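Local coordinates for protein alcohol dehydrogenase, zinc-containing (Thermotoga maritima, PDB 3IP1) that catalyses the NAD(+)-dependent oxidation of scyllo-inosose to 3-dehydro-scyllo-inosose and probably functions in myo-inositol degradation, at residues C126-L131 / G348-V353; G96-G101 / V194-V199. All coordinates share one frame; numbering follows the deposited sequence.

In the fold
The two contacts join the catalytic, GroES-like part of the chain to helices beside it, and their centres lie 8 Å apart. Strands 124-127 and 98-106, which supply one segment to each, are neighbours in the same sheet. Interaction 2 holds the metal site, where His97, Glu98 and Glu195 bind cadmium; interaction 1 backs it, the side chain of Phe350 standing, between nearest atoms, about 4 Å from that of Glu195 and about 9 Å from the ion. They touch directly: Phe350 CD1 packs 3.3 Å from Ser198 OG, and Glu129 CG lies 3.5 Å from His97 CB. Helices 194-207 and 349-358 therefore pack on each other behind the site.

Interaction 1 (C126-L131 / G348-V353); sequences CAEEML and GTFPRV
A buried aromatic contact behind the metal site of this zinc-type medium-chain dehydrogenase sets Phe350 against Glu128, Ala127 and Cys126. Phe350, in the first turn of helix 349-358, points at the end of strand 124-127 and the loop after it. The side chain of Glu128 lies over one face of the ring: its CG sits 3.9 Å from the centroid of Phe350, only 6° off the ring normal, a CH-pi contact. With CG beside the backbone N (chi1 -52°) and the chain extended beyond it, CG forms the knee nearest the ring, and the chain climbs from it so that the carboxylate stands farther above the same face. That buried carboxylate is gripped by three hydrogen bonds, OE2 to Trp173 NE1 and OE1 to Ser345 OG and Trp132 NE1, which hold it in place and fix the stem over the ring. The ring of Trp173 also meets that of Phe350. No hydrogen bond joins the two segments themselves, so packing alone carries the contact. Farther along the helix, Arg352 NE forms a salt bridge with Asp215 OD1 of a second subunit, so this helix also faces a subunit boundary. The strand end meets the ring obliquely. Ala127 O lies 3.6 Å from Phe350 CE2, and Cys126 makes a sulfur-aromatic contact, its SG 3.7 Å from that same CE2.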
loop_
_atom_site.group_PDB
_atom_site.type_symbol
_atom_site.label_atom_id
_atom_site.label_comp_id
_atom_site.label_asym_id
_atom_site.label_seq_id
_atom_site.Cartn_x
_atom_site.Cartn_y
_atom_site.Cartn_z
ATOM N N CYS A 126 -26.909 -13.781 5.958
ATOM C CA CYS A 126 -26.272 -13.662 7.260
ATOM C C CYS A 126 -26.139 -12.165 7.523
ATOM O O CYS A 126 -26.362 -11.358 6.625
ATOM C CB CYS A 126 -24.906 -14.341 7.264
ATOM S SG CYS A 126 -23.725 -13.581 6.138
ATOM N N ALA A 127 -25.773 -11.775 8.737
ATOM C CA ALA A 127 -25.639 -10.353 9.012
ATOM C C ALA A 127 -24.463 -10.012 9.915
ATOM O O ALA A 127 -23.946 -10.860 10.654
ATOM C CB ALA A 127 -26.945 -9.772 9.549
ATOM N N GLU A 128 -24.016 -8.769 9.810
ATOM C CA GLU A 128 -22.928 -8.270 10.623
ATOM C C GLU A 128 -23.431 -8.020 12.051
ATOM O O GLU A 128 -24.615 -7.739 12.266
ATOM C CB GLU A 128 -22.344 -6.985 10.010
ATOM C CG GLU A 128 -21.982 -7.132 8.535
ATOM C CD GLU A 128 -21.504 -5.845 7.891
ATOM O OE1 GLU A 128 -21.084 -4.910 8.592
ATOM O OE2 GLU A 128 -21.544 -5.761 6.658
ATOM N N GLU A 129 -22.524 -8.124 13.006
ATOM C CA GLU A 129 -22.809 -7.853 14.412
ATOM C C GLU A 129 -22.485 -6.386 14.818
ATOM O O GLU A 129 -23.111 -5.845 15.749
ATOM C CB GLU A 129 -22.057 -8.893 15.269
ATOM C CG GLU A 129 -22.075 -8.693 16.776
ATOM C CD GLU A 129 -21.032 -7.684 17.272
ATOM O OE1 GLU A 129 -20.099 -7.326 16.535
ATOM O OE2 GLU A 129 -21.152 -7.246 18.423
HETATM N N MSE A 130 -21.529 -5.759 14.128
HETATM C CA MSE A 130 -21.161 -4.367 14.396
HETATM C C MSE A 130 -22.153 -3.473 13.676
HETATM O O MSE A 130 -22.121 -3.377 12.460
HETATM C CB MSE A 130 -19.747 -4.045 13.896
HETATM C CG MSE A 130 -18.607 -4.954 14.403
HETATM SE SE MSE A 130 -18.167 -4.681 16.300
HETATM C CE MSE A 130 -16.978 -3.134 16.067
ATOM N N LEU A 131 -23.045 -2.832 14.417
ATOM C CA LEU A 131 -24.066 -2.006 13.802
ATOM C C LEU A 131 -23.563 -0.557 13.688
ATOM O O LEU A 131 -23.892 0.303 14.508
ATOM C CB LEU A 131 -25.411 -2.148 14.539
ATOM C CG LEU A 131 -25.763 -3.588 14.985
ATOM C CD1 LEU A 131 -26.992 -3.612 15.882
ATOM C CD2 LEU A 131 -25.900 -4.604 13.801
ATOM N N GLY A 348 -15.525 -5.074 2.310
ATOM C CA GLY A 348 -16.049 -6.177 1.524
ATOM C C GLY A 348 -15.558 -7.503 2.068
ATOM O O GLY A 348 -15.388 -8.462 1.323
ATOM N N THR A 349 -15.326 -7.547 3.371
ATOM C CA THR A 349 -14.871 -8.778 4.003
ATOM C C THR A 349 -15.952 -9.851 3.991
ATOM O O THR A 349 -15.696 -10.968 3.529
ATOM C CB THR A 349 -14.352 -8.504 5.417
ATOM O OG1 THR A 349 -13.124 -7.765 5.314
ATOM C CG2 THR A 349 -14.132 -9.801 6.205
ATOM N N PHE A 350 -17.152 -9.509 4.476
ATOM C CA PHE A 350 -18.281 -10.455 4.474
ATOM C C PHE A 350 -18.494 -11.109 3.116
ATOM O O PHE A 350 -18.520 -12.321 3.051
ATOM C CB PHE A 350 -19.601 -9.816 4.975
ATOM C CG PHE A 350 -19.987 -10.204 6.388
ATOM C CD1 PHE A 350 -19.103 -9.999 7.460
ATOM C CD2 PHE A 350 -21.241 -10.746 6.656
ATOM C CE1 PHE A 350 -19.458 -10.329 8.769
ATOM C CE2 PHE A 350 -21.615 -11.094 7.972
ATOM C CZ PHE A 350 -20.723 -10.889 9.027
ATOM N N PRO A 351 -18.640 -10.320 2.027
ATOM C CA PRO A 351 -18.982 -11.025 0.789
ATOM C C PRO A 351 -17.837 -11.846 0.232
ATOM O O PRO A 351 -18.071 -12.866 -0.406
ATOM C CB PRO A 351 -19.396 -9.899 -0.172
ATOM C CG PRO A 351 -18.816 -8.643 0.399
ATOM C CD PRO A 351 -18.786 -8.855 1.887
ATOM N N ARG A 352 -16.601 -11.438 0.493
ATOM C CA ARG A 352 -15.490 -12.262 0.050
ATOM C C ARG A 352 -15.401 -13.545 0.872
ATOM O O ARG A 352 -15.049 -14.589 0.334
ATOM C CB ARG A 352 -14.151 -11.507 0.118
ATOM C CG ARG A 352 -13.897 -10.517 -1.020
ATOM C CD ARG A 352 -12.546 -9.830 -0.789
ATOM N NE ARG A 352 -12.230 -8.777 -1.753
ATOM C CZ ARG A 352 -12.407 -7.476 -1.537
ATOM N NH1 ARG A 352 -12.933 -7.032 -0.392
ATOM N NH2 ARG A 352 -12.068 -6.609 -2.474
ATOM N N VAL A 353 -15.684 -13.465 2.172
ATOM C CA VAL A 353 -15.727 -14.683 2.999
ATOM C C VAL A 353 -16.802 -15.641 2.462
ATOM O O VAL A 353 -16.592 -16.843 2.397
ATOM C CB VAL A 353 -15.959 -14.392 4.495
ATOM C CG1 VAL A 353 -16.355 -15.705 5.248
ATOM C CG2 VAL A 353 -14.707 -13.747 5.100
#

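Interaction 2 (G96-G101 / V194-V199). With CD (cadmium ion), chain F.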
loop_
_atom_site.group_PDB
_atom_site.type_symbol
_atom_site.label_atom_id
_atom_site.label_comp_id
_atom_site.label_asym_id
_atom_site.label_seq_id
_atom_site.Cartn_x
_atom_site.Cartn_y
_atom_site.Cartn_z
ATOM N N GLY A 96 -26.981 -13.708 20.844
ATOM C CA GLY A 96 -26.767 -14.373 19.562
ATOM C C GLY A 96 -26.423 -13.398 18.449
ATOM O O GLY A 96 -27.201 -12.478 18.157
ATOM N N HIS A 97 -25.259 -13.600 17.827
ATOM C CA HIS A 97 -24.788 -12.687 16.779
ATOM C C HIS A 97 -24.033 -13.380 15.637
ATOM O O HIS A 97 -23.550 -12.723 14.721
ATOM C CB HIS A 97 -23.950 -11.559 17.386
ATOM C CG HIS A 97 -22.692 -12.034 18.025
ATOM N ND1 HIS A 97 -22.594 -12.284 19.371
ATOM C CD2 HIS A 97 -21.479 -12.333 17.496
ATOM C CE1 HIS A 97 -21.372 -12.708 19.653
ATOM N NE2 HIS A 97 -20.680 -12.758 18.530
ATOM N N GLU A 98 -23.943 -14.704 15.688
ATOM C CA GLU A 98 -23.287 -15.465 14.631
ATOM C C GLU A 98 -24.339 -16.276 13.892
ATOM O O GLU A 98 -24.493 -17.476 14.130
ATOM C CB GLU A 98 -22.234 -16.403 15.216
ATOM C CG GLU A 98 -21.087 -15.716 15.911
ATOM C CD GLU A 98 -20.123 -16.700 16.557
ATOM O OE1 GLU A 98 -20.357 -17.927 16.468
ATOM O OE2 GLU A 98 -19.134 -16.253 17.158
ATOM N N PHE A 99 -25.056 -15.642 12.977
ATOM C CA PHE A 99 -26.299 -16.246 12.520
ATOM C C PHE A 99 -26.574 -16.149 11.030
ATOM O O PHE A 99 -25.992 -15.315 10.328
ATOM C CB PHE A 99 -27.475 -15.638 13.285
ATOM C CG PHE A 99 -27.968 -14.337 12.701
ATOM C CD1 PHE A 99 -27.283 -13.154 12.936
ATOM C CD2 PHE A 99 -29.122 -14.309 11.925
ATOM C CE1 PHE A 99 -27.738 -11.945 12.402
ATOM C CE2 PHE A 99 -29.595 -13.120 11.382
ATOM C CZ PHE A 99 -28.901 -11.925 11.614
ATOM N N SER A 100 -27.513 -16.989 10.586
ATOM C CA SER A 100 -28.087 -16.929 9.247
ATOM C C SER A 100 -29.582 -17.309 9.309
ATOM O O SER A 100 -30.089 -17.788 10.343
ATOM C CB SER A 100 -27.366 -17.887 8.323
ATOM O OG SER A 100 -27.531 -19.199 8.845
ATOM N N GLY A 101 -30.290 -17.080 8.207
ATOM C CA GLY A 101 -31.718 -17.336 8.162
ATOM C C GLY A 101 -32.300 -16.879 6.844
ATOM O O GLY A 101 -31.568 -16.655 5.882
ATOM N N VAL A 194 -20.013 -17.017 9.129
ATOM C CA VAL A 194 -19.405 -15.931 8.336
ATOM C C VAL A 194 -18.822 -14.846 9.251
ATOM O O VAL A 194 -17.717 -14.334 9.017
ATOM C CB VAL A 194 -20.403 -15.306 7.324
ATOM C CG1 VAL A 194 -19.798 -14.024 6.665
ATOM C CG2 VAL A 194 -20.805 -16.343 6.274
ATOM N N GLU A 195 -19.562 -14.511 10.299
ATOM C CA GLU A 195 -19.113 -13.493 11.241
ATOM C C GLU A 195 -17.760 -13.830 11.903
ATOM O O GLU A 195 -16.814 -13.049 11.781
ATOM C CB GLU A 195 -20.222 -13.164 12.263
ATOM C CG GLU A 195 -19.990 -11.909 13.109
ATOM C CD GLU A 195 -19.209 -12.155 14.390
ATOM O OE1 GLU A 195 -19.014 -13.316 14.788
ATOM O OE2 GLU A 195 -18.776 -11.165 15.019
ATOM N N PRO A 196 -17.648 -14.979 12.599
ATOM C CA PRO A 196 -16.310 -15.254 13.173
ATOM C C PRO A 196 -15.218 -15.445 12.100
ATOM O O PRO A 196 -14.039 -15.152 12.353
ATOM C CB PRO A 196 -16.518 -16.557 13.967
ATOM C CG PRO A 196 -17.781 -17.178 13.396
ATOM C CD PRO A 196 -18.644 -15.996 13.007
ATOM N N THR A 197 -15.588 -15.938 10.920
ATOM C CA THR A 197 -14.597 -16.149 9.864
ATOM C C THR A 197 -14.109 -14.785 9.365
ATOM O O THR A 197 -12.923 -14.621 9.037
ATOM C CB THR A 197 -15.154 -17.030 8.691
ATOM O OG1 THR A 197 -15.579 -18.309 9.211
ATOM C CG2 THR A 197 -14.080 -17.255 7.590
ATOM N N SER A 198 -15.027 -13.809 9.364
ATOM C CA SER A 198 -14.733 -12.438 8.928
ATOM C C SER A 198 -13.899 -11.671 9.934
ATOM O O SER A 198 -13.149 -10.769 9.553
ATOM C CB SER A 198 -16.041 -11.676 8.638
ATOM O OG SER A 198 -16.721 -12.265 7.534
ATOM N N VAL A 199 -14.040 -12.004 11.217
ATOM C CA VAL A 199 -13.143 -11.470 12.239
ATOM C C VAL A 199 -11.692 -11.876 11.914
ATOM O O VAL A 199 -10.799 -11.025 11.904
ATOM C CB VAL A 199 -13.535 -11.953 13.667
ATOM C CG1 VAL A 199 -12.420 -11.654 14.677
ATOM C CG2 VAL A 199 -14.876 -11.315 14.126
HETATM CD CD CD F . -18.630 -13.753 17.429
HETATM O O HOH W 1 -16.404 -14.001 16.694
#
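The His97 imidazole is met at its edge, in the ring plane, by the cadmium ion and the carboxylate carbon of Glu195, while the ring of Phe155 also packs against it. The Glu195 carboxylate stands nearly upright to the imidazole, the planes 82° apart, whereas the carboxylates of Glu98 and Glu195 are tilted by only 26°. All three groups converge on the metal. His97 NE2 binds cadmium at 2.5 Å, Glu98 OE2 at 2.6 Å and Glu195 OE1 at 2.7 Å, and a water is the fourth ligand, at 2.4 Å. Glu195 gets there through a bend: CG is anti to the backbone N, then chi2 of -88° turns the carboxylate aside to the ion. Glu98 reaches the ion on an extended chain, and Glu195 OE1 rests 3.4 Å from its CG. The other oxygen of Glu98, OE1, forms a salt bridge with Lys391 NZ, which helps fix the rotation of the carboxylate. Pro196 crosses the Glu98 stem obliquely, its CD 3.8 Å from Glu98 CG. Replacing Pro196 by an alanine removes CG and CD and would probably open a gap beside Glu98 CG, leaving that stem less closely packed. Behind Glu195 the first turn of helix 194-207 is tied by Val194 O, which accepts Ser198 N and, at 2.7 Å, Ser198 OG from opposite faces of its plane. Cadmium sits in zinc site 1, to which Cys68 also belongs when zinc is bound; here the ion is held by His97, Glu98, Glu195 and the water. The segment 96-101 reads Gly-His-Glu-x-x-Gly, the opening of the zinc-containing alcohol dehydrogenase signature, with the helix at the domain junction supplying Glu195 to the catalytic metal.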